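Local coordinates for probable protein phosphatase 2C 50 (Oryza sativa subsp. japonica, PDB 5ZCG), which probably dephosphorylates phosphoserine and phosphothreonine in proteins as a magnesium-containing PP2C enzyme, and is bound by the abscisic acid receptor RCAR3, at residues A1-G5 with A54-G58; G5-T9 with A297-M301; F26-P30 with L80-L84. The protein carries 5 engineered substitutions. The contacts are given in a common frame with arbitrary orientation. Residue numbers count along the deposited sequence, not the author numbering.

Overall arrangement
The PP2C core is a beta sandwich with helices on both outer faces; one contact lies between the sheets, the other two on the outer faces. From the N terminus, residues 1-5 reach across the sandwich to 54-58 in contact 1, closing a loop of about 50 residues and joining the two sheets. The same strand, 3-9, continues through Gly5 into contact 2, where its outer face meets helix 291-306 and closes a loop spanning most of the chain. Contact 3 sets 26-30 of strand 18-28 beneath helix 67-91 on the second sheet. Its loop, similar in length to that of contact 1, crosses it and is nested inside that of contact 2. Contacts 1 and 3 touch through Ala54 and Ala27 of neighbouring strands.

Contact 1: A1-G5 with A54-G58; sequences APVWG and AHLFG
Ala1, exposed and poorly ordered, only brushes 54-58, its CB 4.1 Å from His55 CE1. Pro2 (phi/psi -66/146) turns its ring toward 54-58, and its CA lies 7.2 Å from that of His55. The CH groups of the compact, rigid pyrrolidine can lie on the imidazole face: Pro2 CD is 3.7 Å from the His55 ring centroid and 12° off the normal, a CH-pi contact, and Pro2 CB meets Phe57 CZ at 3.8 Å. His55 chi1 is near -24°, off the usual wells, and His55 ND1 is hydrogen-bonded to Arg25 N. The two extended backbones run in roughly the same direction but belong to different sheets, so they face each other across the PP2C beta sandwich and meet through side chains alone. Trp4 (-147/159) also points in, with the CA-CA separation to Phe57 now 9.2 Å, wide enough for two large rings. With Trp4 chi1 at p and Phe57 chi1 at m, the Phe57 edge addresses the indole face in an offset edge-to-face pair: the five-membered indole ring and the Phe57 ring have centroids 5.2 Å apart and planes at 61°, and Trp4 CG is 3.5 Å from Phe57 CE1.

Contact 2: G5-T9 with A297-M301; sequences GCAST and ADYLM
Strand 5-9 is extended throughout and helix 297-301 is regular, with Met301 N hydrogen-bonded to Ala297 O at 2.9 Å. Their axes approach to 7.2 Å and cross at -27°, in broadly the same direction; Ala7 and Asp298 have the closest CA atoms, at 5.2 Å. Apolar packing dominates. Ala7 CB lies 3.9 Å from Ala297 CB and 3.8 Å from Met301 SD, small methyls being consistent with the close approach. Ala297 CB packs on the Gly5 backbone, 3.9 Å from Gly5 O. This is the outer layer of the PP2C alpha-beta-beta-alpha sandwich: helix 291-306, beside helix 257-274, covers an edge strand that pairs laterally, antiparallel, with strand 313-319. The long, flexible Met301, chi1 and chi2 both t and chi3 near 112°, provides the sulfur contacts, SD reaching Ser8 C at 3.4 Å and Thr9 CG2 at 3.4 Å. Thr9 is t at chi1, which presents its methyl to the sulfur while OG1 is hydrogen-bonded to Gly11 N. Polar groups meet the strand by van der Waals contact only between these two segments: Ala7 CB is 3.3 Å from Asp298 OD1 and 3.5 Å from Ala297 O. Asp298 OD2 accepts a hydrogen bond from Gln294 NE2.

Contact 3: F26-P30 with L80-L84; sequences FADVP and LSAAL. Engineered in segment 80-84: Ala82 (natural residue Glu), Ala83 (natural residue Glu).
Two leucines one helical turn apart, Leu80 (chi1 t) and Leu84 (chi1 m), form the apolar centre with Phe26. The Phe26 ring, chi1 near 90°, swings beneath the helix so that CZ lies 3.7 Å from Leu80 CD2 and 4.0 Å from Leu84 CD1. Beside it Ala27 CB, small enough for a close approach, is 4.1 Å from Leu84 CD1, and Pro30 closes the far end with CD 4.0 Å from Leu84 CD2. Pro30 CG also lies 3.5 Å from Leu84 O. Strand 26-28 and helix 80-84 run almost parallel, their axes 11° apart in direction and 7.7 Å at closest, with Ala27 and Ser81 in register at a CA distance of 5.0 Å. Phe26 is nearly helical (-73/-21), Ala27 fully extended (-165/170). At the polar edge Ser81 OG (chi1 t) donates a 2.7 Å hydrogen bond to Phe26 O. A water donates to Ser81 O at 2.9 Å and weakly accepts from Asp28 N at 3.5 Å. Asp28 turns its carboxylate away to a salt bridge with Arg51. Helix 67-91 thus lies on the outer face of the second sheet: Leu80 also packs against Leu56 of strand 53-63 and Phe107 of helix 99-118, and Leu84 against Leu150 of strand 143-151.

Contact 1: A1-G5 with A54-G58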
loop_
_atom_site.group_PDB
_atom_site.type_symbol
_atom_site.label_atom_id
_atom_site.label_comp_id
_atom_site.label_asym_id
_atom_site.label_seq_id
_atom_site.Cartn_x
_atom_site.Cartn_y
_atom_site.Cartn_z
ATOM N N ALA A 1 10.402 27.107 -10.574
ATOM C CA ALA A 1 9.115 27.750 -10.819
ATOM C C ALA A 1 8.029 27.359 -9.802
ATOM O O ALA A 1 7.349 28.245 -9.283
ATOM C CB ALA A 1 8.640 27.456 -12.247
ATOM N N PRO A 2 7.835 26.063 -9.521
ATOM C CA PRO A 2 6.769 25.684 -8.585
ATOM C C PRO A 2 7.047 26.173 -7.169
ATOM O O PRO A 2 8.192 26.238 -6.714
ATOM C CB PRO A 2 6.754 24.152 -8.655
ATOM C CG PRO A 2 8.108 23.784 -9.098
ATOM C CD PRO A 2 8.521 24.865 -10.049
ATOM N N VAL A 3 5.971 26.528 -6.476
ATOM C CA VAL A 3 6.025 27.110 -5.139
ATOM C C VAL A 3 5.431 26.071 -4.195
ATOM O O VAL A 3 4.210 25.896 -4.139
ATOM C CB VAL A 3 5.267 28.441 -5.077
ATOM C CG1 VAL A 3 5.417 29.096 -3.720
ATOM C CG2 VAL A 3 5.753 29.380 -6.194
ATOM N N TRP A 4 6.278 25.351 -3.462
ATOM C CA TRP A 4 5.776 24.217 -2.702
ATOM C C TRP A 4 6.550 24.041 -1.405
ATOM O O TRP A 4 7.691 24.488 -1.266
ATOM C CB TRP A 4 5.862 22.924 -3.514
ATOM C CG TRP A 4 7.263 22.601 -3.924
ATOM C CD1 TRP A 4 7.949 23.124 -4.985
ATOM C CD2 TRP A 4 8.158 21.690 -3.277
ATOM N NE1 TRP A 4 9.215 22.590 -5.040
ATOM C CE2 TRP A 4 9.368 21.707 -4.001
ATOM C CE3 TRP A 4 8.052 20.859 -2.158
ATOM C CZ2 TRP A 4 10.463 20.925 -3.642
ATOM C CZ3 TRP A 4 9.142 20.087 -1.798
ATOM C CH2 TRP A 4 10.332 20.128 -2.536
ATOM N N GLY A 5 5.910 23.349 -0.474
ATOM C CA GLY A 5 6.553 22.948 0.762
ATOM C C GLY A 5 6.150 21.532 1.114
ATOM O O GLY A 5 5.064 21.067 0.760
ATOM N N ALA A 54 5.820 21.015 -17.010
ATOM C CA ALA A 54 4.990 20.559 -15.903
ATOM C C ALA A 54 5.864 20.017 -14.780
ATOM O O ALA A 54 6.958 19.498 -15.017
ATOM C CB ALA A 54 3.996 19.476 -16.341
ATOM N N HIS A 55 5.350 20.122 -13.554
ATOM C CA HIS A 55 6.002 19.631 -12.349
ATOM C C HIS A 55 5.161 18.520 -11.741
ATOM O O HIS A 55 3.938 18.499 -11.886
ATOM C CB HIS A 55 6.190 20.751 -11.326
ATOM C CG HIS A 55 6.222 22.116 -11.931
ATOM N ND1 HIS A 55 7.244 22.540 -12.753
ATOM C CD2 HIS A 55 5.353 23.149 -11.844
ATOM C CE1 HIS A 55 7.004 23.777 -13.146
ATOM N NE2 HIS A 55 5.864 24.170 -12.607
ATOM N N LEU A 56 5.810 17.595 -11.048
ATOM C CA LEU A 56 5.102 16.470 -10.454
ATOM C C LEU A 56 5.267 16.487 -8.940
ATOM O O LEU A 56 6.380 16.659 -8.435
ATOM C CB LEU A 56 5.590 15.136 -11.031
ATOM C CG LEU A 56 4.635 13.969 -10.749
ATOM C CD1 LEU A 56 3.350 14.120 -11.544
ATOM C CD2 LEU A 56 5.282 12.641 -11.055
ATOM N N PHE A 57 4.158 16.337 -8.222
ATOM C CA PHE A 57 4.168 16.176 -6.774
ATOM C C PHE A 57 3.504 14.856 -6.429
ATOM O O PHE A 57 2.531 14.455 -7.069
ATOM C CB PHE A 57 3.453 17.339 -6.071
ATOM C CG PHE A 57 4.018 18.681 -6.422
ATOM C CD1 PHE A 57 5.100 19.194 -5.726
ATOM C CD2 PHE A 57 3.479 19.424 -7.461
ATOM C CE1 PHE A 57 5.629 20.428 -6.052
ATOM C CE2 PHE A 57 4.002 20.658 -7.790
ATOM C CZ PHE A 57 5.078 21.162 -7.089
ATOM N N GLY A 58 4.045 14.165 -5.439
ATOM C CA GLY A 58 3.498 12.870 -5.099
ATOM C C GLY A 58 3.682 12.502 -3.645
ATOM O O GLY A 58 4.713 12.813 -3.043
#

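Contact 2: G5-T9 with A297-M301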
loop_
_atom_site.group_PDB
_atom_site.type_symbol
_atom_site.label_atom_id
_atom_site.label_comp_id
_atom_site.label_asym_id
_atom_site.label_seq_id
_atom_site.Cartn_x
_atom_site.Cartn_y
_atom_site.Cartn_z
ATOM N N GLY A 5 5.910 23.349 -0.474
ATOM C CA GLY A 5 6.553 22.948 0.762
ATOM C C GLY A 5 6.150 21.532 1.114
ATOM O O GLY A 5 5.064 21.067 0.760
ATOM N N CYS A 6 7.043 20.847 1.826
ATOM C CA CYS A 6 6.836 19.447 2.180
ATOM C C CYS A 6 7.292 19.207 3.611
ATOM O O CYS A 6 8.446 19.484 3.949
ATOM C CB CYS A 6 7.584 18.519 1.220
ATOM S SG CYS A 6 7.287 16.768 1.540
ATOM N N ALA A 7 6.385 18.707 4.444
ATOM C CA ALA A 7 6.688 18.327 5.818
ATOM C C ALA A 7 6.310 16.868 6.028
ATOM O O ALA A 7 5.195 16.460 5.693
ATOM C CB ALA A 7 5.940 19.216 6.813
ATOM N N SER A 8 7.230 16.086 6.587
ATOM C CA SER A 8 6.983 14.670 6.825
ATOM C C SER A 8 7.633 14.225 8.129
ATOM O O SER A 8 8.722 14.687 8.478
ATOM C CB SER A 8 7.509 13.819 5.669
ATOM O OG SER A 8 8.880 13.531 5.867
ATOM N N THR A 9 6.953 13.331 8.846
ATOM C CA THR A 9 7.498 12.738 10.059
ATOM C C THR A 9 6.939 11.335 10.250
ATOM O O THR A 9 5.781 11.054 9.926
ATOM C CB THR A 9 7.195 13.579 11.311
ATOM O OG1 THR A 9 7.714 12.915 12.471
ATOM C CG2 THR A 9 5.689 13.784 11.486
ATOM N N ALA A 297 2.772 23.479 5.344
ATOM C CA ALA A 297 2.896 22.028 5.457
ATOM C C ALA A 297 3.339 21.617 6.858
ATOM O O ALA A 297 2.838 20.629 7.410
ATOM C CB ALA A 297 3.870 21.503 4.400
ATOM N N ASP A 298 4.271 22.369 7.450
ATOM C CA ASP A 298 4.706 22.095 8.817
ATOM C C ASP A 298 3.553 22.246 9.798
ATOM O O ASP A 298 3.404 21.439 10.724
ATOM C CB ASP A 298 5.853 23.029 9.200
ATOM C CG ASP A 298 7.204 22.519 8.737
ATOM O OD1 ASP A 298 7.454 21.300 8.846
ATOM O OD2 ASP A 298 8.017 23.342 8.266
ATOM N N TYR A 299 2.733 23.283 9.620
ATOM C CA TYR A 299 1.583 23.475 10.493
ATOM C C TYR A 299 0.589 22.328 10.363
ATOM O O TYR A 299 0.051 21.858 11.367
ATOM C CB TYR A 299 0.913 24.813 10.183
ATOM C CG TYR A 299 0.063 25.365 11.306
ATOM C CD1 TYR A 299 -1.205 24.862 11.552
ATOM C CD2 TYR A 299 0.528 26.397 12.115
ATOM C CE1 TYR A 299 -1.987 25.362 12.567
ATOM C CE2 TYR A 299 -0.249 26.907 13.137
ATOM C CZ TYR A 299 -1.507 26.382 13.359
ATOM O OH TYR A 299 -2.295 26.872 14.372
ATOM N N LEU A 300 0.327 21.863 9.136
ATOM C CA LEU A 300 -0.607 20.746 8.966
ATOM C C LEU A 300 -0.058 19.474 9.608
ATOM O O LEU A 300 -0.790 18.737 10.280
ATOM C CB LEU A 300 -0.903 20.517 7.482
ATOM C CG LEU A 300 -1.940 21.483 6.890
ATOM C CD1 LEU A 300 -2.061 21.320 5.378
ATOM C CD2 LEU A 300 -3.306 21.339 7.562
ATOM N N MET A 301 1.235 19.198 9.407
ATOM C CA MET A 301 1.890 18.068 10.074
ATOM C C MET A 301 1.738 18.133 11.586
ATOM O O MET A 301 1.249 17.181 12.217
ATOM C CB MET A 301 3.375 18.036 9.686
ATOM C CG MET A 301 4.222 17.000 10.422
ATOM S SD MET A 301 5.789 16.653 9.595
ATOM C CE MET A 301 6.961 17.334 10.774
#

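Contact 3: F26-P30 with L80-L84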
loop_
_atom_site.group_PDB
_atom_site.type_symbol
_atom_site.label_atom_id
_atom_site.label_comp_id
_atom_site.label_asym_id
_atom_site.label_seq_id
_atom_site.Cartn_x
_atom_site.Cartn_y
_atom_site.Cartn_z
ATOM N N PHE A 26 9.548 18.170 -14.633
ATOM C CA PHE A 26 9.843 16.754 -14.809
ATOM C C PHE A 26 9.527 16.272 -16.218
ATOM O O PHE A 26 10.055 15.238 -16.642
ATOM C CB PHE A 26 9.067 15.919 -13.777
ATOM C CG PHE A 26 7.702 15.488 -14.243
ATOM C CD1 PHE A 26 6.651 16.394 -14.284
ATOM C CD2 PHE A 26 7.470 14.178 -14.652
ATOM C CE1 PHE A 26 5.393 16.007 -14.720
ATOM C CE2 PHE A 26 6.214 13.780 -15.090
ATOM C CZ PHE A 26 5.174 14.697 -15.128
ATOM N N ALA A 27 8.681 16.994 -16.946
ATOM C CA ALA A 27 8.252 16.566 -18.269
ATOM C C ALA A 27 7.612 17.743 -18.982
ATOM O O ALA A 27 7.350 18.795 -18.391
ATOM C CB ALA A 27 7.267 15.389 -18.192
ATOM N N ASP A 28 7.359 17.542 -20.269
ATOM C CA ASP A 28 6.536 18.430 -21.072
ATOM C C ASP A 28 5.183 17.761 -21.257
ATOM O O ASP A 28 5.116 16.560 -21.537
ATOM C CB ASP A 28 7.179 18.713 -22.431
ATOM C CG ASP A 28 8.288 19.749 -22.356
ATOM O OD1 ASP A 28 8.390 20.449 -21.326
ATOM O OD2 ASP A 28 9.050 19.873 -23.339
ATOM N N VAL A 29 4.110 18.507 -21.027
ATOM C CA VAL A 29 2.778 17.948 -21.229
ATOM C C VAL A 29 2.422 18.104 -22.701
ATOM O O VAL A 29 2.499 19.220 -23.234
ATOM C CB VAL A 29 1.741 18.633 -20.326
ATOM C CG1 VAL A 29 0.327 18.389 -20.841
ATOM C CG2 VAL A 29 1.887 18.130 -18.906
ATOM N N PRO A 30 2.043 17.033 -23.398
ATOM C CA PRO A 30 1.539 17.197 -24.768
ATOM C C PRO A 30 0.270 18.033 -24.760
ATOM O O PRO A 30 -0.721 17.685 -24.112
ATOM C CB PRO A 30 1.275 15.758 -25.229
ATOM C CG PRO A 30 2.068 14.891 -24.286
ATOM C CD PRO A 30 2.078 15.624 -22.983
ATOM N N LEU A 80 6.518 8.282 -15.851
ATOM C CA LEU A 80 5.501 9.180 -16.383
ATOM C C LEU A 80 6.089 10.136 -17.414
ATOM O O LEU A 80 5.451 10.411 -18.436
ATOM C CB LEU A 80 4.840 9.963 -15.257
ATOM C CG LEU A 80 3.675 10.845 -15.709
ATOM C CD1 LEU A 80 2.574 9.997 -16.315
ATOM C CD2 LEU A 80 3.139 11.647 -14.548
ATOM N N SER A 81 7.300 10.656 -17.171
ATOM C CA SER A 81 7.906 11.565 -18.139
ATOM C C SER A 81 8.147 10.860 -19.467
ATOM O O SER A 81 7.809 11.389 -20.535
ATOM C CB SER A 81 9.214 12.124 -17.586
ATOM O OG SER A 81 9.650 13.220 -18.367
ATOM N N ALA A 82 8.719 9.650 -19.415
ATOM C CA ALA A 82 8.952 8.892 -20.644
ATOM C C ALA A 82 7.643 8.568 -21.356
ATOM O O ALA A 82 7.556 8.666 -22.590
ATOM C CB ALA A 82 9.724 7.609 -20.334
ATOM N N ALA A 83 6.613 8.178 -20.601
ATOM C CA ALA A 83 5.329 7.845 -21.211
ATOM C C ALA A 83 4.686 9.068 -21.850
ATOM O O ALA A 83 4.071 8.964 -22.918
ATOM C CB ALA A 83 4.391 7.228 -20.169
ATOM N N LEU A 84 4.833 10.237 -21.226
ATOM C CA LEU A 84 4.278 11.459 -21.801
ATOM C C LEU A 84 4.996 11.837 -23.090
ATOM O O LEU A 84 4.357 12.271 -24.058
ATOM C CB LEU A 84 4.353 12.601 -20.787
ATOM C CG LEU A 84 3.298 12.542 -19.677
ATOM C CD1 LEU A 84 3.578 13.581 -18.603
ATOM C CD2 LEU A 84 1.907 12.733 -20.264
HETATM O O HOH W 1 8.151 14.258 -21.091
#